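Local coordinates for light Chain (Clostridium botulinum, PDB 6BVD), which is the zinc metalloprotease light chain of the mosaic botulinum neurotoxin type HA and probably cleaves a neuronal SNARE protein, as its family does, at residues F10-P15 with I47-Y52; P77-T82 with E196-Y201; K86-Q91 with N380-S385. All blocks are in the same frame, centred on the assembly; numbering follows the deposited sequence.

Interaction 1: residues F10-P15 with I47-Y52; sequences FNYDDP and IIPERY
Tyr12 meets Pro49 by apolar contact and Glu50 through a water, and these two links carry the contact. The apolar part is an edge approach: CG of Pro49 lies close to the plane of the phenol ring and touches the rim at CE1 of Tyr12, 3.6 Å away, with CD1 of the ring almost as near. The ring is brought there by its first torsion, which sets CG anti to the backbone N (chi1 -172°), so that the far end of the phenol reaches Pro49 and Glu50.

The polar part is indirect. Tyr12 OH and Glu50 OE2 are 4.0 Å apart, and a water joins them, accepting a hydrogen bond from Tyr12 OH at 2.8 Å and donating one to Glu50 OE2 at 2.6 Å. This water lies in the ring plane, at its hydroxyl end.

Local backbone structure shapes both sides. A type I turn from Asn11 to Asp14 carries Tyr12 and is clasped by the Asp14 carboxylate, whose OD2 accepts from Asn11 N while OD1 accepts from Asn11 ND2 on its syn side. Pro49 is the centre of an inverse gamma turn.

In the fold, the N-terminal loop is thus laid against strand 45-48 and the turn at Pro49, with Lys37 of strand 36-40 in a cation-pi contact with Tyr12 and helix 83-100 contributing Asn83 to Tyr12 and Tyr89 to Pro49.

Interaction 2: residues P77-T82 with E196-Y201; sequences PNYLST and EFSPEY
The phenol of Tyr79 reaches from the loop 77-82 to 196-201 and is held there at its hydroxyl and over one face. Its CG stands anti to the backbone N (chi1 -174°), which directs the ring across to the other segment. Tyr79 OH donates to Glu200 OE1 at 2.6 Å, using the anti lone pair of that oxygen, the one turned away from OE2. The acceptor lies at the ring edge, near its plane, although the carboxylate itself is twisted 41° from the ring. Glu200 places it by an extended chain beyond CG, and its other oxygen, OE2, forms a salt bridge with Lys88 of helix 83-100, so the two carboxylate oxygens have different partners.

The same hydroxyl also accepts from a water, 2.6 Å from Tyr79 OH, which donates in addition to Ser198 OG and accepts from Glu200 N. Ser198 OG has a further partner in Leu164 O. The backbone that offers these groups is a type I turn from Ser198 to Tyr201, part of the connection between strand 193-196 of the large mixed sheet and strand 201-208 of the five-stranded antiparallel sheet; within the zinc protease fold, this connection between the two sheets is tied to the loop that precedes helix 83-100, where Thr82 is the N-cap residue.

Tyr201 points the edge of its ring at one face of Tyr79 in a T-shaped pair, centroids 5.5 Å apart and planes at 87°. Its CE2 approaches Tyr79 CE1, over the rim of the ring. On the opposite face of Tyr79, also offset toward the rim, lies CG of the adjoining Leu80.

Interaction 3: residues K86-Q91 with N380-S385; sequences KNKYLQ and NLLDDS. With CA (calcium ion), chain C.
Helix 83-100 packs here against the loop that carries a calcium ligand, and the contact is made by a single leucine lying on the helix surface. Leu382 parts its two methyls between residues one helical turn apart: its CD1 touches Lys88 CG at 3.8 Å, while its CD2 meets Gln91 CB, also at 3.8 Å. The first torsion of Lys88 (chi1 -167°) places CG beside the leucine, and the extended chain then carries the ammonium group on to Glu200. Of the Gln91 side chain it is CB that is touched, with the backbone O close by; beyond CB the chain bends at chi2 and carries the amide away, where NE2 donates to Phe10 O and, weakly, to Asn87 OD1.

Leu382 lies within a type I turn from Asn380 to Asp383, and Asp383 also opens an Asx turn. Asp383 OD1 accepts from Ser385 N at 2.9 Å and from Ser385 OG at 2.7 Å, both donors coming from the same face of the carboxylate. Between them in sequence, Asp384 grips the calcium ion with both oxygens, OD1 at 2.4 Å and OD2 at 2.3 Å.

Glu389 of the same chain, and Asp384 and Glu389 of the second subunit, also bind the ion, and Lys95 reaches Asp384 OD1. The arrangement is that of a carboxylate-rich calcium site, with bidentate aspartate, shared between two subunits.

Overall arrangement
From the N terminus, interaction 1 closes first, bringing the loop 10-15 onto 47-52 across a span that holds strands 21-24 and 36-40. Interactions 2 and 3 open only afterwards, and they cross: 77-82 and 86-91 follow one another, as do their partners 196-201 and 380-385. They tie the loop before helix 83-100 to the 196-201 connection, and the helix itself to the late loop 380-385. Helix 83-100 is the common element: its segment 86-91 also bonds to 10-15 of interaction 1 and to 196-201 of interaction 2, while Arg51 NH1 links interaction 1 to Tyr79 O.

Interaction 1: residues F10-P15 with I47-Y52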
loop_
_atom_site.group_PDB
_atom_site.type_symbol
_atom_site.label_atom_id
_atom_site.label_comp_id
_atom_site.label_asym_id
_atom_site.label_seq_id
_atom_site.Cartn_x
_atom_site.Cartn_y
_atom_site.Cartn_z
ATOM N N PHE A 10 -9.699 8.049 6.325
ATOM C CA PHE A 10 -10.883 8.896 6.471
ATOM C C PHE A 10 -11.006 9.746 5.209
ATOM O O PHE A 10 -10.008 9.998 4.514
ATOM C CB PHE A 10 -10.795 9.806 7.730
ATOM C CG PHE A 10 -9.373 10.029 8.233
ATOM C CD1 PHE A 10 -8.438 10.711 7.457
ATOM C CD2 PHE A 10 -8.975 9.524 9.464
ATOM C CE1 PHE A 10 -7.130 10.902 7.900
ATOM C CE2 PHE A 10 -7.662 9.707 9.925
ATOM C CZ PHE A 10 -6.737 10.407 9.150
ATOM N N ASN A 11 -12.223 10.176 4.909
ATOM C CA ASN A 11 -12.459 11.194 3.891
ATOM C C ASN A 11 -12.801 12.506 4.603
ATOM O O ASN A 11 -13.293 12.465 5.730
ATOM C CB ASN A 11 -13.580 10.748 2.946
ATOM C CG ASN A 11 -13.361 9.337 2.435
ATOM O OD1 ASN A 11 -12.539 9.132 1.559
ATOM N ND2 ASN A 11 -14.100 8.366 2.977
ATOM N N TYR A 12 -12.541 13.657 3.978
ATOM C CA TYR A 12 -12.790 14.927 4.670
ATOM C C TYR A 12 -14.263 15.040 5.098
ATOM O O TYR A 12 -14.567 15.625 6.141
ATOM C CB TYR A 12 -12.424 16.132 3.799
ATOM C CG TYR A 12 -12.491 17.409 4.594
ATOM C CD1 TYR A 12 -11.473 17.750 5.467
ATOM C CD2 TYR A 12 -13.613 18.234 4.526
ATOM C CE1 TYR A 12 -11.551 18.917 6.241
ATOM C CE2 TYR A 12 -13.702 19.392 5.290
ATOM C CZ TYR A 12 -12.669 19.728 6.135
ATOM O OH TYR A 12 -12.758 20.875 6.896
ATOM N N ASP A 13 -15.164 14.483 4.301
ATOM C CA ASP A 13 -16.582 14.607 4.597
ATOM C C ASP A 13 -17.143 13.533 5.535
ATOM O O ASP A 13 -18.323 13.582 5.848
ATOM C CB ASP A 13 -17.394 14.586 3.301
ATOM C CG ASP A 13 -17.314 15.896 2.524
ATOM O OD1 ASP A 13 -16.938 16.957 3.088
ATOM O OD2 ASP A 13 -17.639 15.854 1.324
ATOM N N ASP A 14 -16.328 12.588 5.997
ATOM C CA ASP A 14 -16.828 11.597 6.956
ATOM C C ASP A 14 -17.354 12.304 8.215
ATOM O O ASP A 14 -16.780 13.275 8.698
ATOM C CB ASP A 14 -15.755 10.615 7.395
ATOM C CG ASP A 14 -15.259 9.692 6.284
ATOM O OD1 ASP A 14 -15.823 9.667 5.166
ATOM O OD2 ASP A 14 -14.270 8.981 6.580
ATOM N N PRO A 15 -18.432 11.790 8.783
ATOM C CA PRO A 15 -18.975 12.468 9.973
ATOM C C PRO A 15 -18.074 12.321 11.194
ATOM O O PRO A 15 -17.272 11.391 11.244
ATOM C CB PRO A 15 -20.330 11.765 10.203
ATOM C CG PRO A 15 -20.202 10.463 9.580
ATOM C CD PRO A 15 -19.220 10.612 8.389
ATOM N N ILE A 47 -4.367 15.585 12.151
ATOM C CA ILE A 47 -4.212 16.461 10.994
ATOM C C ILE A 47 -5.378 17.431 10.847
ATOM O O ILE A 47 -6.552 17.016 10.862
ATOM C CB ILE A 47 -4.081 15.642 9.688
ATOM C CG1 ILE A 47 -2.902 14.678 9.808
ATOM C CG2 ILE A 47 -3.970 16.574 8.444
ATOM C CD1 ILE A 47 -2.773 13.693 8.672
ATOM N N ILE A 48 -5.055 18.722 10.698
ATOM C CA ILE A 48 -6.047 19.687 10.262
ATOM C C ILE A 48 -5.708 20.145 8.844
ATOM O O ILE A 48 -4.816 20.972 8.646
ATOM C CB ILE A 48 -6.130 20.898 11.204
ATOM C CG1 ILE A 48 -6.432 20.429 12.638
ATOM C CG2 ILE A 48 -7.167 21.917 10.664
ATOM C CD1 ILE A 48 -6.348 21.528 13.704
ATOM N N PRO A 49 -6.427 19.614 7.845
ATOM C CA PRO A 49 -5.980 19.833 6.455
ATOM C C PRO A 49 -6.410 21.194 5.908
ATOM O O PRO A 49 -7.152 21.292 4.940
ATOM C CB PRO A 49 -6.641 18.687 5.702
ATOM C CG PRO A 49 -7.974 18.516 6.448
ATOM C CD PRO A 49 -7.646 18.780 7.912
ATOM N N GLU A 50 -5.956 22.247 6.577
ATOM C CA GLU A 50 -6.235 23.613 6.217
ATOM C C GLU A 50 -4.952 24.420 6.229
ATOM O O GLU A 50 -3.980 24.030 6.909
ATOM C CB GLU A 50 -7.257 24.257 7.195
ATOM C CG GLU A 50 -8.579 23.491 7.299
ATOM C CD GLU A 50 -9.597 24.167 8.180
ATOM O OE1 GLU A 50 -9.609 25.421 8.207
ATOM O OE2 GLU A 50 -10.403 23.448 8.828
ATOM N N ARG A 51 -4.975 25.580 5.574
ATOM C CA ARG A 51 -3.836 26.509 5.626
ATOM C C ARG A 51 -3.583 26.997 7.040
ATOM O O ARG A 51 -4.527 27.320 7.808
ATOM C CB ARG A 51 -4.031 27.719 4.695
ATOM C CG ARG A 51 -4.283 27.392 3.233
ATOM C CD ARG A 51 -3.040 26.850 2.505
ATOM N NE ARG A 51 -1.976 27.854 2.304
ATOM C CZ ARG A 51 -1.924 28.684 1.259
ATOM N NH1 ARG A 51 -2.891 28.655 0.336
ATOM N NH2 ARG A 51 -0.900 29.548 1.126
ATOM N N TYR A 52 -2.306 27.042 7.404
ATOM C CA TYR A 52 -1.901 27.591 8.688
ATOM C C TYR A 52 -1.964 29.116 8.634
ATOM O O TYR A 52 -1.303 29.733 7.786
ATOM C CB TYR A 52 -0.482 27.123 9.060
ATOM C CG TYR A 52 -0.072 27.510 10.453
ATOM C CD1 TYR A 52 -0.258 26.648 11.527
ATOM C CD2 TYR A 52 0.512 28.748 10.696
ATOM C CE1 TYR A 52 0.123 27.019 12.809
ATOM C CE2 TYR A 52 0.882 29.135 11.973
ATOM C CZ TYR A 52 0.685 28.279 13.017
ATOM O OH TYR A 52 1.082 28.688 14.268
HETATM O O HOH W 1 -10.639 20.886 8.721
#

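Interaction 2: residues P77-T82 with E196-Y201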
loop_
_atom_site.group_PDB
_atom_site.type_symbol
_atom_site.label_atom_id
_atom_site.label_comp_id
_atom_site.label_asym_id
_atom_site.label_seq_id
_atom_site.Cartn_x
_atom_site.Cartn_y
_atom_site.Cartn_z
ATOM N N PRO A 77 -3.013 31.799 -2.787
ATOM C CA PRO A 77 -3.939 31.972 -1.666
ATOM C C PRO A 77 -5.077 30.973 -1.721
ATOM O O PRO A 77 -5.758 30.809 -0.729
ATOM C CB PRO A 77 -4.469 33.403 -1.846
ATOM C CG PRO A 77 -3.583 34.026 -2.866
ATOM C CD PRO A 77 -3.064 32.937 -3.717
ATOM N N ASN A 78 -5.295 30.345 -2.874
ATOM C CA ASN A 78 -6.444 29.465 -3.048
ATOM C C ASN A 78 -6.165 27.990 -2.753
ATOM O O ASN A 78 -7.092 27.189 -2.704
ATOM C CB ASN A 78 -6.996 29.598 -4.466
ATOM C CG ASN A 78 -7.674 30.922 -4.696
ATOM O OD1 ASN A 78 -8.416 31.406 -3.844
ATOM N ND2 ASN A 78 -7.442 31.508 -5.855
ATOM N N TYR A 79 -4.905 27.629 -2.528
ATOM C CA TYR A 79 -4.588 26.247 -2.164
ATOM C C TYR A 79 -5.313 25.880 -0.862
ATOM O O TYR A 79 -5.278 26.651 0.100
ATOM C CB TYR A 79 -3.078 26.048 -1.998
ATOM C CG TYR A 79 -2.682 24.608 -1.758
ATOM C CD1 TYR A 79 -2.956 23.646 -2.708
ATOM C CD2 TYR A 79 -2.029 24.210 -0.583
ATOM C CE1 TYR A 79 -2.603 22.326 -2.513
ATOM C CE2 TYR A 79 -1.665 22.877 -0.379
ATOM C CZ TYR A 79 -1.967 21.947 -1.346
ATOM O OH TYR A 79 -1.633 20.626 -1.210
ATOM N N LEU A 80 -5.984 24.726 -0.871
ATOM C CA LEU A 80 -6.790 24.189 0.238
ATOM C C LEU A 80 -8.008 25.044 0.612
ATOM O O LEU A 80 -8.462 24.985 1.740
ATOM C CB LEU A 80 -5.944 23.959 1.497
ATOM C CG LEU A 80 -4.838 22.898 1.452
ATOM C CD1 LEU A 80 -4.118 22.848 2.755
ATOM C CD2 LEU A 80 -5.411 21.526 1.142
ATOM N N SER A 81 -8.563 25.782 -0.340
ATOM C CA SER A 81 -9.764 26.578 -0.086
ATOM C C SER A 81 -11.050 25.758 -0.254
ATOM O O SER A 81 -12.090 26.146 0.248
ATOM C CB SER A 81 -9.796 27.808 -0.995
ATOM O OG SER A 81 -9.905 27.443 -2.362
ATOM N N THR A 82 -10.976 24.634 -0.961
ATOM C CA THR A 82 -12.145 23.775 -1.164
ATOM C C THR A 82 -12.065 22.436 -0.409
ATOM O O THR A 82 -10.974 21.923 -0.145
ATOM C CB THR A 82 -12.336 23.468 -2.640
ATOM O OG1 THR A 82 -11.185 22.753 -3.113
ATOM C CG2 THR A 82 -12.463 24.746 -3.428
ATOM N N GLU A 196 3.739 22.537 9.951
ATOM C CA GLU A 196 3.099 23.002 8.735
ATOM C C GLU A 196 3.729 22.208 7.607
ATOM O O GLU A 196 4.954 22.293 7.414
ATOM C CB GLU A 196 3.326 24.503 8.518
ATOM C CG GLU A 196 2.853 25.346 9.680
ATOM C CD GLU A 196 3.409 26.751 9.602
ATOM O OE1 GLU A 196 3.400 27.345 8.499
ATOM O OE2 GLU A 196 3.925 27.224 10.629
ATOM N N PHE A 197 2.926 21.416 6.910
ATOM C CA PHE A 197 3.472 20.501 5.904
ATOM C C PHE A 197 2.712 20.578 4.585
ATOM O O PHE A 197 1.456 20.570 4.534
ATOM C CB PHE A 197 3.461 19.058 6.415
ATOM C CG PHE A 197 4.279 18.135 5.556
ATOM C CD1 PHE A 197 5.662 18.238 5.572
ATOM C CD2 PHE A 197 3.678 17.225 4.708
ATOM C CE1 PHE A 197 6.434 17.420 4.754
ATOM C CE2 PHE A 197 4.454 16.389 3.898
ATOM C CZ PHE A 197 5.809 16.497 3.917
ATOM N N SER A 198 3.486 20.576 3.503
ATOM C CA SER A 198 2.945 20.779 2.177
ATOM C C SER A 198 3.536 19.702 1.246
ATOM O O SER A 198 4.601 19.918 0.665
ATOM C CB SER A 198 3.302 22.189 1.687
ATOM O OG SER A 198 2.674 22.546 0.479
ATOM N N PRO A 199 2.865 18.530 1.139
ATOM C CA PRO A 199 3.434 17.386 0.391
ATOM C C PRO A 199 3.494 17.547 -1.131
ATOM O O PRO A 199 4.299 16.859 -1.783
ATOM C CB PRO A 199 2.491 16.226 0.752
ATOM C CG PRO A 199 1.190 16.895 1.036
ATOM C CD PRO A 199 1.550 18.204 1.735
ATOM N N GLU A 200 2.651 18.395 -1.700
ATOM C CA GLU A 200 2.573 18.542 -3.148
ATOM C C GLU A 200 3.539 19.555 -3.775
ATOM O O GLU A 200 3.570 19.671 -4.991
ATOM C CB GLU A 200 1.155 18.945 -3.546
ATOM C CG GLU A 200 0.107 17.878 -3.203
ATOM C CD GLU A 200 -1.245 18.202 -3.787
ATOM O OE1 GLU A 200 -1.928 19.113 -3.273
ATOM O OE2 GLU A 200 -1.618 17.567 -4.780
ATOM N N TYR A 201 4.291 20.288 -2.966
ATOM C CA TYR A 201 5.253 21.284 -3.489
ATOM C C TYR A 201 6.642 20.942 -2.962
ATOM O O TYR A 201 6.838 20.789 -1.761
ATOM C CB TYR A 201 4.829 22.714 -3.121
ATOM C CG TYR A 201 3.545 23.130 -3.834
ATOM C CD1 TYR A 201 3.582 23.768 -5.078
ATOM C CD2 TYR A 201 2.301 22.815 -3.298
ATOM C CE1 TYR A 201 2.419 24.115 -5.747
ATOM C CE2 TYR A 201 1.130 23.155 -3.958
ATOM C CZ TYR A 201 1.195 23.806 -5.175
ATOM O OH TYR A 201 0.019 24.133 -5.817
HETATM O O HOH W 2 0.919 20.506 -0.604
#

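Interaction 3: residues K86-Q91 with N380-S385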
loop_
_atom_site.group_PDB
_atom_site.type_symbol
_atom_site.label_atom_id
_atom_site.label_comp_id
_atom_site.label_asym_id
_atom_site.label_seq_id
_atom_site.Cartn_x
_atom_site.Cartn_y
_atom_site.Cartn_z
ATOM N N LYS A 86 -9.017 19.703 0.332
ATOM C CA LYS A 86 -8.662 19.276 1.688
ATOM C C LYS A 86 -8.654 17.736 1.767
ATOM O O LYS A 86 -7.797 17.121 2.427
ATOM C CB LYS A 86 -9.641 19.878 2.722
ATOM C CG LYS A 86 -9.571 21.393 2.763
ATOM C CD LYS A 86 -10.481 21.933 3.915
ATOM C CE LYS A 86 -10.430 23.445 4.096
ATOM N NZ LYS A 86 -11.152 24.220 3.060
ATOM N N ASN A 87 -9.606 17.113 1.077
ATOM C CA ASN A 87 -9.677 15.662 1.073
ATOM C C ASN A 87 -8.476 15.061 0.335
ATOM O O ASN A 87 -7.932 14.045 0.742
ATOM C CB ASN A 87 -10.982 15.186 0.447
ATOM C CG ASN A 87 -11.103 13.671 0.468
ATOM O OD1 ASN A 87 -11.216 13.065 1.533
ATOM N ND2 ASN A 87 -11.040 13.051 -0.698
ATOM N N LYS A 88 -8.075 15.700 -0.755
ATOM C CA LYS A 88 -6.927 15.226 -1.503
ATOM C C LYS A 88 -5.684 15.264 -0.610
ATOM O O LYS A 88 -4.941 14.287 -0.545
ATOM C CB LYS A 88 -6.719 16.067 -2.768
ATOM C CG LYS A 88 -5.733 15.423 -3.734
ATOM C CD LYS A 88 -5.249 16.397 -4.792
ATOM C CE LYS A 88 -4.269 15.713 -5.751
ATOM N NZ LYS A 88 -3.783 16.661 -6.789
ATOM N N TYR A 89 -5.510 16.384 0.114
ATOM C CA TYR A 89 -4.420 16.579 1.069
ATOM C C TYR A 89 -4.426 15.460 2.134
ATOM O O TYR A 89 -3.379 14.899 2.479
ATOM C CB TYR A 89 -4.539 17.998 1.746
ATOM C CG TYR A 89 -3.481 18.286 2.764
ATOM C CD1 TYR A 89 -2.377 19.096 2.456
ATOM C CD2 TYR A 89 -3.586 17.767 4.059
ATOM C CE1 TYR A 89 -1.390 19.344 3.394
ATOM C CE2 TYR A 89 -2.617 18.017 5.005
ATOM C CZ TYR A 89 -1.533 18.815 4.678
ATOM O OH TYR A 89 -0.588 19.049 5.639
ATOM N N LEU A 90 -5.597 15.165 2.683
ATOM C CA LEU A 90 -5.733 14.075 3.639
ATOM C C LEU A 90 -5.267 12.729 3.026
ATOM O O LEU A 90 -4.558 11.979 3.663
ATOM C CB LEU A 90 -7.177 13.919 4.075
ATOM C CG LEU A 90 -7.691 14.840 5.167
ATOM C CD1 LEU A 90 -9.099 14.358 5.615
ATOM C CD2 LEU A 90 -6.715 14.881 6.330
ATOM N N GLN A 91 -5.700 12.424 1.811
ATOM C CA GLN A 91 -5.325 11.125 1.223
ATOM C C GLN A 91 -3.825 11.007 0.957
ATOM O O GLN A 91 -3.260 9.910 0.994
ATOM C CB GLN A 91 -6.099 10.859 -0.074
ATOM C CG GLN A 91 -7.599 11.002 0.080
ATOM C CD GLN A 91 -8.166 10.241 1.264
ATOM O OE1 GLN A 91 -7.910 9.057 1.440
ATOM N NE2 GLN A 91 -8.973 10.939 2.090
ATOM N N ASN A 380 0.602 14.011 -9.076
ATOM C CA ASN A 380 0.072 12.652 -9.038
ATOM C C ASN A 380 0.639 11.710 -7.993
ATOM O O ASN A 380 0.917 10.544 -8.294
ATOM C CB ASN A 380 0.258 11.998 -10.417
ATOM C CG ASN A 380 -0.403 12.786 -11.522
ATOM O OD1 ASN A 380 0.267 13.296 -12.433
ATOM N ND2 ASN A 380 -1.720 12.932 -11.432
ATOM N N LEU A 381 0.815 12.185 -6.773
ATOM C CA LEU A 381 1.338 11.365 -5.701
ATOM C C LEU A 381 0.373 10.211 -5.392
ATOM O O LEU A 381 0.788 9.143 -4.918
ATOM C CB LEU A 381 1.594 12.216 -4.450
ATOM C CG LEU A 381 2.716 13.277 -4.596
ATOM C CD1 LEU A 381 2.806 14.170 -3.358
ATOM C CD2 LEU A 381 4.058 12.580 -4.845
ATOM N N LEU A 382 -0.907 10.442 -5.662
ATOM C CA LEU A 382 -1.940 9.437 -5.368
ATOM C C LEU A 382 -2.019 8.302 -6.389
ATOM O O LEU A 382 -2.646 7.291 -6.116
ATOM C CB LEU A 382 -3.314 10.112 -5.280
ATOM C CG LEU A 382 -3.553 10.959 -4.032
ATOM C CD1 LEU A 382 -4.850 11.719 -4.212
ATOM C CD2 LEU A 382 -3.660 10.029 -2.869
ATOM N N ASP A 383 -1.373 8.468 -7.552
ATOM C CA ASP A 383 -1.358 7.487 -8.640
ATOM C C ASP A 383 -0.245 6.438 -8.457
ATOM O O ASP A 383 0.947 6.760 -8.584
ATOM C CB ASP A 383 -1.182 8.229 -9.983
ATOM C CG ASP A 383 -1.348 7.336 -11.215
ATOM O OD1 ASP A 383 -1.108 6.115 -11.176
ATOM O OD2 ASP A 383 -1.677 7.894 -12.278
ATOM N N ASP A 384 -0.636 5.181 -8.213
ATOM C CA ASP A 384 0.331 4.124 -7.890
ATOM C C ASP A 384 1.237 3.752 -9.073
ATOM O O ASP A 384 2.214 3.031 -8.878
ATOM C CB ASP A 384 -0.400 2.870 -7.374
ATOM C CG ASP A 384 -0.794 3.000 -5.878
ATOM O OD1 ASP A 384 0.053 3.410 -5.069
ATOM O OD2 ASP A 384 -1.967 2.744 -5.530
ATOM N N SER A 385 0.918 4.210 -10.285
ATOM C CA SER A 385 1.879 4.047 -11.397
ATOM C C SER A 385 2.984 5.124 -11.403
ATOM O O SER A 385 3.952 5.019 -12.187
ATOM C CB SER A 385 1.163 4.063 -12.756
ATOM O OG SER A 385 0.601 5.322 -13.051
HETATM CA CA CA C . -1.482 2.732 -3.286
#